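Local coordinates for protein tumour necrosis factor receptor (Ectromelia virus, PDB 3ON9) that probably inhibits host immune defence by binding TNF and chemokines outside the cell, represented here by its SECRET domain, a beta-sandwich, at residues H74-L77 / T78-C81. Residues are numbered along the deposited sequence; the frame is centred on the assembly and turned at random.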
loop_
_atom_site.group_PDB
_atom_site.type_symbol
_atom_site.label_atom_id
_atom_site.label_comp_id
_atom_site.label_asym_id
_atom_site.label_seq_id
_atom_site.Cartn_x
_atom_site.Cartn_y
_atom_site.Cartn_z
ATOM N N HIS A 74 9.270 6.775 -15.997
ATOM C CA HIS A 74 10.131 7.069 -14.857
ATOM C C HIS A 74 9.708 8.331 -14.121
ATOM O O HIS A 74 9.216 9.294 -14.736
ATOM C CB HIS A 74 11.599 7.197 -15.286
ATOM C CG HIS A 74 12.216 5.910 -15.733
ATOM N ND1 HIS A 74 12.959 5.110 -14.893
ATOM C CD2 HIS A 74 12.194 5.283 -16.933
ATOM C CE1 HIS A 74 13.362 4.038 -15.554
ATOM N NE2 HIS A 74 12.915 4.123 -16.794
ATOM N N GLN A 75 9.922 8.330 -12.806
ATOM C CA GLN A 75 9.665 9.498 -11.972
ATOM C C GLN A 75 10.428 10.734 -12.471
ATOM O O GLN A 75 11.635 10.676 -12.758
ATOM C CB GLN A 75 10.055 9.194 -10.517
ATOM C CG GLN A 75 9.936 10.383 -9.562
ATOM C CD GLN A 75 8.497 10.839 -9.341
ATOM O OE1 GLN A 75 7.561 10.032 -9.341
ATOM N NE2 GLN A 75 8.320 12.138 -9.134
ATOM N N ASP A 76 9.711 11.847 -12.557
ATOM C CA ASP A 76 10.281 13.156 -12.874
ATOM C C ASP A 76 11.192 13.572 -11.725
ATOM O O ASP A 76 10.732 13.735 -10.607
ATOM C CB ASP A 76 9.119 14.151 -13.021
ATOM C CG ASP A 76 9.551 15.499 -13.555
ATOM O OD1 ASP A 76 10.758 15.801 -13.494
ATOM O OD2 ASP A 76 8.667 16.253 -14.026
ATOM N N LEU A 77 12.487 13.742 -11.976
ATOM C CA LEU A 77 13.380 14.070 -10.869
ATOM C C LEU A 77 13.189 15.500 -10.363
ATOM O O LEU A 77 13.762 15.882 -9.346
ATOM C CB LEU A 77 14.844 13.779 -11.215
ATOM C CG LEU A 77 15.153 12.282 -11.321
ATOM C CD1 LEU A 77 16.574 12.034 -11.807
ATOM C CD2 LEU A 77 14.905 11.579 -9.984
ATOM N N THR A 78 12.377 16.284 -11.064
ATOM C CA THR A 78 12.092 17.651 -10.629
ATOM C C THR A 78 10.829 17.756 -9.764
ATOM O O THR A 78 10.495 18.835 -9.289
ATOM C CB THR A 78 11.999 18.647 -11.826
ATOM O OG1 THR A 78 10.775 18.441 -12.537
ATOM C CG2 THR A 78 13.172 18.448 -12.780
ATOM N N THR A 79 10.130 16.639 -9.559
ATOM C CA THR A 79 8.995 16.614 -8.632
ATOM C C THR A 79 9.229 15.547 -7.563
ATOM O O THR A 79 9.916 14.551 -7.804
ATOM C CB THR A 79 7.624 16.396 -9.343
ATOM O OG1 THR A 79 7.486 15.030 -9.761
ATOM C CG2 THR A 79 7.501 17.298 -10.547
ATOM N N GLN A 80 8.668 15.771 -6.379
ATOM C CA GLN A 80 8.941 14.912 -5.232
ATOM C C GLN A 80 7.737 14.032 -4.909
ATOM O O GLN A 80 6.725 14.515 -4.419
ATOM C CB GLN A 80 9.332 15.752 -4.012
ATOM C CG GLN A 80 10.580 16.619 -4.196
ATOM C CD GLN A 80 11.834 15.813 -4.532
ATOM O OE1 GLN A 80 12.176 14.848 -3.843
ATOM N NE2 GLN A 80 12.525 16.216 -5.595
ATOM N N CYS A 81 7.848 12.743 -5.208
ATOM C CA CYS A 81 6.748 11.802 -5.019
ATOM C C CYS A 81 6.382 11.685 -3.537
ATOM O O CYS A 81 7.252 11.487 -2.687
ATOM C CB CYS A 81 7.154 10.440 -5.579
ATOM S SG CYS A 81 5.968 9.093 -5.294
HETATM O O HOH W 1 14.130 14.500 -7.049
#
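D76 clasps T78 through a single carboxylate oxygen: OD1 accepts the backbone N of T78 at 3.0 Å, closing an Asx turn, and the T78 side-chain OG1 at 2.8 Å. Both donors come from the same face, above the carboxylate plane. T78 makes this double approach with OG1 set between its own N and carbonyl carbon (chi1 74°), which turns the hydroxyl back to D76. The T79 methyl, CG2, lies 3.8 Å from OD2 of D76. D76 to T79 form a type I beta turn, closed by the nearly straight bond from T79 N to D76 O (3.1 Å, 164°). On the opposite face of that carbonyl arrives NE2 of Q75, at 3.2 Å from D76 O. With CG anti to the backbone N (chi1 175°) and a bend at chi2, the Q75 amide swings across the turn; NE2 probably shares one hydrogen between D76 O and T79 O, the latter also at 3.2 Å and met from above its carbonyl plane, in a bifurcated bond. Its other hydrogen is then left for D46 O, while OE1 takes the backbone N of T48 and the T79 hydroxyl bonds D46 O too. C81 packs CB near OE1 of Q75 and is disulfide-linked to C47. At the exposed L77 and Q80, a water donates to L77 O and accepts from NE2 of Q80. The buried Q75 amide thus has partners at both its ends, which should fix its rotation and tie this turn, in the loop between strands 62-69 and 82-89, to the neighbouring segment 46-48 beside the disulfide.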